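Local coordinates for protein enoyl-CoA hydratase, EchA12_1 (Mycobacterium marinum M, PDB 3QRE) that probably adds water across the double bond of enoyl-CoA thioesters in fatty acid metabolism, at residues Ile43-Ala48 / Ala60-Ala65; Ile75-Leu80 / Glu227-Ile232; Val212-Thr217 / Met222-Glu227. All blocks are in the same frame, centred on the assembly; numbering follows the deposited sequence.

Contact 1. Residues Ile43-Ala48 / Ala60-Ala65; sequences ITFNRA and AGFYAA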
# COMPACT_ATOMS: atom_id res chain seq x y z
N ILE A 43 18.98 2.08 -22.21
CA ILE A 43 20.18 1.73 -21.48
C ILE A 43 20.10 0.23 -21.22
O ILE A 43 19.12 -0.27 -20.62
CB ILE A 43 20.29 2.56 -20.19
CG1 ILE A 43 20.33 4.06 -20.55
CG2 ILE A 43 21.48 2.12 -19.32
CD1 ILE A 43 20.53 4.99 -19.35
N THR A 44 21.13 -0.48 -21.67
CA THR A 44 21.13 -1.93 -21.68
C THR A 44 22.35 -2.48 -20.95
O THR A 44 23.49 -2.22 -21.36
CB THR A 44 21.08 -2.47 -23.15
OG1 THR A 44 19.96 -1.88 -23.83
CG2 THR A 44 20.95 -4.02 -23.19
N PHE A 45 22.10 -3.22 -19.86
CA PHE A 45 23.17 -4.00 -19.21
C PHE A 45 23.65 -5.07 -20.19
O PHE A 45 22.86 -5.86 -20.72
CB PHE A 45 22.71 -4.65 -17.90
CG PHE A 45 22.22 -3.67 -16.86
CD1 PHE A 45 22.99 -2.57 -16.49
CD2 PHE A 45 20.99 -3.87 -16.24
CE1 PHE A 45 22.55 -1.69 -15.53
CE2 PHE A 45 20.53 -2.99 -15.28
CZ PHE A 45 21.31 -1.89 -14.92
N ASN A 46 24.96 -5.08 -20.43
CA ASN A 46 25.56 -5.88 -21.49
C ASN A 46 26.65 -6.83 -20.99
O ASN A 46 27.73 -6.92 -21.57
CB ASN A 46 26.12 -4.97 -22.60
CG ASN A 46 26.57 -5.76 -23.83
OD1 ASN A 46 25.93 -6.74 -24.21
ND2 ASN A 46 27.66 -5.33 -24.44
N ARG A 47 26.35 -7.53 -19.91
CA ARG A 47 27.18 -8.63 -19.44
C ARG A 47 26.30 -9.87 -19.29
O ARG A 47 26.20 -10.43 -18.20
CB ARG A 47 27.82 -8.27 -18.11
CG ARG A 47 28.83 -7.13 -18.19
CD ARG A 47 30.01 -7.52 -19.10
NE ARG A 47 31.13 -6.59 -18.95
CZ ARG A 47 31.60 -5.80 -19.91
NH1 ARG A 47 31.06 -5.83 -21.13
NH2 ARG A 47 32.61 -4.98 -19.65
N ALA A 48 25.68 -10.29 -20.40
CA ALA A 48 24.72 -11.39 -20.38
C ALA A 48 25.31 -12.70 -19.85
O ALA A 48 24.62 -13.41 -19.11
CB ALA A 48 24.10 -11.61 -21.75
N ALA A 60 29.82 1.82 -13.49
CA ALA A 60 30.38 2.95 -14.24
C ALA A 60 29.68 3.18 -15.59
O ALA A 60 29.48 4.34 -16.02
CB ALA A 60 31.90 2.79 -14.43
N GLY A 61 29.29 2.10 -16.25
CA GLY A 61 28.58 2.23 -17.53
C GLY A 61 27.22 2.86 -17.27
O GLY A 61 26.83 3.81 -17.94
N PHE A 62 26.53 2.32 -16.26
CA PHE A 62 25.21 2.79 -15.85
C PHE A 62 25.19 4.29 -15.48
O PHE A 62 24.35 5.03 -15.98
CB PHE A 62 24.71 1.94 -14.67
CG PHE A 62 23.30 2.29 -14.22
CD1 PHE A 62 22.22 2.18 -15.09
CD2 PHE A 62 23.06 2.72 -12.93
CE1 PHE A 62 20.91 2.50 -14.68
CE2 PHE A 62 21.75 3.06 -12.51
CZ PHE A 62 20.68 2.93 -13.39
N TYR A 63 26.11 4.71 -14.61
CA TYR A 63 26.20 6.12 -14.20
C TYR A 63 26.44 7.03 -15.38
O TYR A 63 25.76 8.06 -15.52
CB TYR A 63 27.28 6.34 -13.16
CG TYR A 63 27.05 5.56 -11.89
CD1 TYR A 63 25.74 5.24 -11.48
CD2 TYR A 63 28.12 5.15 -11.11
CE1 TYR A 63 25.50 4.53 -10.31
CE2 TYR A 63 27.90 4.41 -9.95
CZ TYR A 63 26.58 4.11 -9.55
OH TYR A 63 26.35 3.38 -8.39
N ALA A 64 27.36 6.62 -16.25
CA ALA A 64 27.76 7.44 -17.38
C ALA A 64 26.60 7.53 -18.36
O ALA A 64 26.33 8.59 -18.89
CB ALA A 64 29.05 6.88 -18.05
N ALA A 65 25.92 6.40 -18.57
CA ALA A 65 24.77 6.35 -19.47
C ALA A 65 23.62 7.21 -18.95
O ALA A 65 23.12 8.05 -19.70
CB ALA A 65 24.33 4.90 -19.69
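Ile-43 meets both Ala-65 and Phe-62 on the helix. Its CG2 branch lies anti to the backbone N, while CG1 lies anti to the carbonyl carbon (chi1 -60°). The chain then runs on extended to CD1, which ends on the small side chain of Ala-65, with Ile-43 CD1 3.8 Å from Ala-65 CB. The other branch touches the same methyl: Ile-43 CG2 is 4.0 Å from Ala-65 CB. That branch also comes up to the edge of the Phe-62 ring, near the ring plane, where Ile-43 CG2 is 4.3 Å from Phe-62 CD1.

Two residues further on, Phe-45 reaches the helix with the far part of its ring. Phe-45 CE1 lies 3.9 Å from Phe-62 CD1. The ring centroids of Phe-45 and Phe-62 are 5.8 Å apart. Their planes are inclined at 48°, an oblique pair. The whole contact is apolar and buried.

The short strand segment 43-45 and helix segment 60-65 run antiparallel, and their axes approach to 9.5 Å. They belong to a beta-alpha-beta unit in which helix 56-71 connects strand 40-45 to strand 77-82. Val-31 of strand 31-35, outermost in the sheet within this chain, packs on both Ile-43 and Ala-65. On the other flank, Leu-80 of strand 77-82 touches both phenylalanines.

Contact 2. Residues Ile75-Leu80 / Glu227-Ile232; sequences IRVIVL and EYAEDI
The helical turn that presses Ala-229 and Ile-232 against Val-77 is held by the backbone bond from Asp-231 N to Glu-227 O, 2.8 Å. The next bond in the helix, Ile-232 N to Tyr-228 O, measures 2.9 Å. The contact itself is made of apolar groups, and Val-77 touches both Ala-229 and Ile-232.

Val-77 CG1 is 3.9 Å from Ala-229 CB and also comes near Ile-232 CD1. The other methyl packs on the next turn: Val-77 CG2 is 3.8 Å from Ile-232 CG1. It also rests beside the backbone, with Val-77 CG2 3.5 Å from Ala-229 O. Ile-232 has CG1 between its backbone N and carbonyl carbon (chi1 85°), which swings this branch over to Val-77. The two side chains cross at about a right angle. Further along the strand, Val-79 adds one methyl, with Val-79 CG2 3.9 Å from Ala-229 CB. Ala-229 CB thus touches one methyl of each valine, both from the strand side. The axes of strand segment 77-80 and helix segment 227-232 come within 8.7 Å, nearly antiparallel (167°). The small side chain of Ala-229 is consistent with this close approach.

Tyr-228 OH is hydrogen-bonded to Asp-193 of the second subunit, so helix 221-235 also borders the subunit interface. Strand 77-82 lies in the large sheet between strands 40-45 and 133-137. Met-241 of helix 238-249 packs on both Val-77 and Ile-232. Ile-78 points away from helix 221-235 and packs on Ile-66 and Ala-69 of helix 56-71.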
# COMPACT_ATOMS: atom_id res chain seq x y z
N ILE A 75 16.69 14.12 -24.94
CA ILE A 75 16.18 12.93 -24.24
C ILE A 75 15.07 13.31 -23.25
O ILE A 75 15.27 14.13 -22.35
CB ILE A 75 17.29 12.14 -23.50
CG1 ILE A 75 18.35 11.59 -24.48
CG2 ILE A 75 16.67 10.99 -22.65
CD1 ILE A 75 17.81 10.60 -25.56
N ARG A 76 13.92 12.68 -23.44
CA ARG A 76 12.76 12.89 -22.59
C ARG A 76 12.57 11.79 -21.54
O ARG A 76 12.22 12.08 -20.39
CB ARG A 76 11.51 12.98 -23.46
CG ARG A 76 11.57 14.10 -24.53
CD ARG A 76 11.49 15.45 -23.86
NE ARG A 76 10.67 15.34 -22.64
CZ ARG A 76 9.33 15.36 -22.62
NH1 ARG A 76 8.63 15.51 -23.74
NH2 ARG A 76 8.69 15.23 -21.45
N VAL A 77 12.77 10.54 -21.94
CA VAL A 77 12.52 9.41 -21.05
C VAL A 77 13.64 8.37 -21.21
O VAL A 77 14.23 8.23 -22.31
CB VAL A 77 11.14 8.76 -21.33
CG1 VAL A 77 10.80 7.70 -20.28
CG2 VAL A 77 10.05 9.80 -21.36
N ILE A 78 13.91 7.65 -20.12
CA ILE A 78 14.92 6.60 -20.08
C ILE A 78 14.28 5.21 -19.94
O ILE A 78 13.40 5.01 -19.10
CB ILE A 78 15.91 6.79 -18.90
CG1 ILE A 78 16.65 8.14 -19.01
CG2 ILE A 78 16.90 5.63 -18.83
CD1 ILE A 78 17.36 8.59 -17.70
N VAL A 79 14.72 4.27 -20.77
CA VAL A 79 14.32 2.86 -20.61
C VAL A 79 15.55 2.05 -20.21
O VAL A 79 16.61 2.19 -20.81
CB VAL A 79 13.59 2.30 -21.87
CG1 VAL A 79 13.41 0.80 -21.81
CG2 VAL A 79 12.20 2.94 -21.99
N LEU A 80 15.39 1.24 -19.16
CA LEU A 80 16.46 0.41 -18.61
C LEU A 80 16.12 -1.09 -18.75
O LEU A 80 15.06 -1.53 -18.34
CB LEU A 80 16.70 0.79 -17.14
CG LEU A 80 17.79 0.02 -16.35
CD1 LEU A 80 19.17 0.32 -16.97
CD2 LEU A 80 17.77 0.31 -14.80
N GLU A 227 6.55 1.95 -26.01
CA GLU A 227 5.25 2.56 -26.34
C GLU A 227 4.89 3.51 -25.20
O GLU A 227 4.72 4.72 -25.40
CB GLU A 227 4.17 1.48 -26.51
CG GLU A 227 2.74 1.99 -26.75
CD GLU A 227 1.65 0.90 -26.58
OE1 GLU A 227 1.88 -0.12 -25.89
OE2 GLU A 227 0.54 1.07 -27.13
N TYR A 228 4.83 2.95 -24.00
CA TYR A 228 4.55 3.68 -22.77
C TYR A 228 5.46 4.90 -22.58
O TYR A 228 4.98 5.98 -22.29
CB TYR A 228 4.63 2.73 -21.56
CG TYR A 228 4.26 3.38 -20.25
CD1 TYR A 228 2.93 3.56 -19.91
CD2 TYR A 228 5.25 3.82 -19.37
CE1 TYR A 228 2.59 4.16 -18.72
CE2 TYR A 228 4.92 4.40 -18.19
CZ TYR A 228 3.60 4.58 -17.85
OH TYR A 228 3.28 5.19 -16.66
N ALA A 229 6.76 4.70 -22.80
CA ALA A 229 7.77 5.78 -22.67
C ALA A 229 7.59 6.96 -23.66
O ALA A 229 7.71 8.12 -23.27
CB ALA A 229 9.17 5.22 -22.76
N GLU A 230 7.33 6.66 -24.93
CA GLU A 230 7.01 7.73 -25.88
C GLU A 230 5.62 8.31 -25.63
O GLU A 230 5.41 9.50 -25.86
CB GLU A 230 7.20 7.25 -27.33
CG GLU A 230 8.62 7.57 -27.88
CD GLU A 230 9.04 6.66 -29.03
OE1 GLU A 230 10.14 6.04 -28.96
OE2 GLU A 230 8.25 6.58 -30.02
N ASP A 231 4.69 7.48 -25.15
CA ASP A 231 3.38 7.96 -24.69
C ASP A 231 3.53 9.06 -23.63
O ASP A 231 2.96 10.14 -23.80
CB ASP A 231 2.51 6.82 -24.15
CG ASP A 231 1.62 6.18 -25.22
OD1 ASP A 231 1.91 6.30 -26.45
OD2 ASP A 231 0.63 5.53 -24.83
N ILE A 232 4.30 8.80 -22.56
CA ILE A 232 4.48 9.82 -21.52
C ILE A 232 5.29 11.03 -22.00
O ILE A 232 5.04 12.17 -21.58
CB ILE A 232 5.01 9.24 -20.13
CG1 ILE A 232 6.52 9.11 -20.10
CG2 ILE A 232 4.33 7.90 -19.79
CD1 ILE A 232 7.02 8.44 -18.83

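Contact 3. Residues Val212-Thr217 / Met222-Glu227; sequences VKEVVT and MPRALE
Arg-224 leaves the helix with CG anti to the backbone N, then bends at chi2 (75°), which turns its guanidinium toward Glu-214. Glu-214 reaches across from segment 212-217 as an extended chain, and the two side chains cross at about a right angle.

The carboxylate sits at the NE and NH2 edge of the guanidinium. Arg-224 NE gives the firmer bond, 3.0 Å to Glu-214 OE2 and nearly straight at 163°. It meets the oxygen on its syn side, somewhat out of the carboxylate plane, although the oxygen lies in the guanidinium plane. Arg-224 NH2 to Glu-214 OE1 is weak at 3.4 Å. The planes of the two groups are 26° apart.

This is a salt-bridge network at the surface, tying strand 214-216 to helix 221-235. Its third member is Glu-227, one helical turn on. Arg-224 NH1 forms a salt bridge and hydrogen bond of 2.9 Å to Glu-227 OE1. This bond is less straight, tilted from the guanidinium plane, and arrives from above the carboxylate plane. Two acids on one arginine would limit the rotation of its guanidinium.

Val-216 CG1 packs 4.0 Å from Arg-224 CG. Lys-213 brings its CE near the guanidinium, but its NZ forms a salt bridge with Asp-193 of the second subunit.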
# COMPACT_ATOMS: atom_id res chain seq x y z
N VAL A 212 5.30 -4.37 -9.72
CA VAL A 212 5.40 -4.28 -11.17
C VAL A 212 4.08 -3.73 -11.70
O VAL A 212 3.03 -4.08 -11.19
CB VAL A 212 5.73 -5.70 -11.75
CG1 VAL A 212 5.03 -5.97 -13.04
CG2 VAL A 212 7.23 -5.88 -11.89
N LYS A 213 4.13 -2.87 -12.71
CA LYS A 213 2.90 -2.25 -13.23
C LYS A 213 2.11 -3.24 -14.09
O LYS A 213 0.86 -3.25 -14.08
CB LYS A 213 3.22 -0.98 -14.02
CG LYS A 213 2.21 -0.61 -15.12
CD LYS A 213 2.63 0.64 -15.90
CE LYS A 213 1.66 0.98 -17.06
NZ LYS A 213 0.27 1.22 -16.57
N GLU A 214 2.84 -4.08 -14.84
CA GLU A 214 2.20 -4.90 -15.85
C GLU A 214 3.15 -5.99 -16.32
O GLU A 214 4.36 -5.73 -16.54
CB GLU A 214 1.80 -4.00 -17.01
CG GLU A 214 0.92 -4.59 -18.08
CD GLU A 214 0.61 -3.58 -19.18
OE1 GLU A 214 0.06 -2.49 -18.87
OE2 GLU A 214 0.93 -3.86 -20.36
N VAL A 215 2.60 -7.20 -16.45
CA VAL A 215 3.32 -8.34 -17.03
C VAL A 215 2.94 -8.52 -18.50
O VAL A 215 1.76 -8.62 -18.84
CB VAL A 215 3.02 -9.67 -16.26
CG1 VAL A 215 3.80 -10.85 -16.86
CG2 VAL A 215 3.35 -9.51 -14.78
N VAL A 216 3.93 -8.56 -19.38
CA VAL A 216 3.67 -8.87 -20.80
C VAL A 216 4.49 -10.10 -21.22
O VAL A 216 5.39 -10.52 -20.47
CB VAL A 216 4.02 -7.68 -21.74
CG1 VAL A 216 3.13 -6.48 -21.46
CG2 VAL A 216 5.48 -7.30 -21.64
N THR A 217 4.18 -10.67 -22.39
CA THR A 217 4.99 -11.74 -22.99
C THR A 217 6.43 -11.27 -23.23
O THR A 217 6.64 -10.07 -23.43
CB THR A 217 4.43 -12.18 -24.36
OG1 THR A 217 4.45 -11.07 -25.27
CG2 THR A 217 3.02 -12.74 -24.22
N MET A 222 9.87 -5.06 -24.67
CA MET A 222 10.46 -3.80 -25.14
C MET A 222 9.50 -2.92 -25.96
O MET A 222 9.46 -1.72 -25.73
CB MET A 222 11.78 -4.04 -25.87
CG MET A 222 12.91 -4.47 -24.94
SD MET A 222 13.27 -3.20 -23.69
CE MET A 222 13.93 -1.89 -24.72
N PRO A 223 8.72 -3.51 -26.90
CA PRO A 223 7.74 -2.67 -27.60
C PRO A 223 6.78 -1.91 -26.66
O PRO A 223 6.54 -0.69 -26.85
CB PRO A 223 7.00 -3.67 -28.50
CG PRO A 223 8.06 -4.66 -28.87
CD PRO A 223 8.95 -4.78 -27.63
N ARG A 224 6.29 -2.61 -25.63
CA ARG A 224 5.42 -2.04 -24.60
C ARG A 224 6.10 -0.98 -23.72
O ARG A 224 5.54 0.11 -23.50
CB ARG A 224 4.81 -3.16 -23.75
CG ARG A 224 3.85 -2.69 -22.69
CD ARG A 224 2.47 -2.27 -23.25
NE ARG A 224 1.68 -1.66 -22.19
CZ ARG A 224 1.39 -0.36 -22.10
NH1 ARG A 224 1.78 0.49 -23.05
NH2 ARG A 224 0.68 0.09 -21.06
N ALA A 225 7.30 -1.27 -23.23
CA ALA A 225 8.05 -0.30 -22.43
C ALA A 225 8.33 0.97 -23.25
O ALA A 225 8.22 2.08 -22.73
CB ALA A 225 9.36 -0.91 -21.89
N LEU A 226 8.68 0.78 -24.54
CA LEU A 226 8.91 1.93 -25.45
C LEU A 226 7.65 2.67 -25.85
O LEU A 226 7.70 3.88 -26.05
CB LEU A 226 9.66 1.51 -26.71
CG LEU A 226 11.05 0.96 -26.46
CD1 LEU A 226 11.53 0.21 -27.73
CD2 LEU A 226 12.01 2.06 -26.02
N GLU A 227 6.55 1.95 -26.01
CA GLU A 227 5.25 2.56 -26.34
C GLU A 227 4.89 3.51 -25.20
O GLU A 227 4.72 4.72 -25.40
CB GLU A 227 4.17 1.48 -26.51
CG GLU A 227 2.74 1.99 -26.75
CD GLU A 227 1.65 0.90 -26.58
OE1 GLU A 227 1.88 -0.12 -25.89
OE2 GLU A 227 0.54 1.07 -27.13

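All three contacts set a helix against the same large sheet. Contacts 1 and 2, with centres about 17 Å apart, use its two faces: helix 56-71 packs on one, helix 221-235 on the other. Their strands are neighbours, joined by a probable hydrogen bond from Ile-43 N to Val-79 O, 2.7 Å. Contacts 2 and 3 take successive turns of helix 221-235 and share Glu-227; their centres are about 12 Å apart. Lys-213 CE packs on Tyr-228 CE1 at 3.7 Å, and both residues reach Asp-193 of the second subunit. Contacts 1 and 3 do not touch; their nearest atoms are about 6 Å apart.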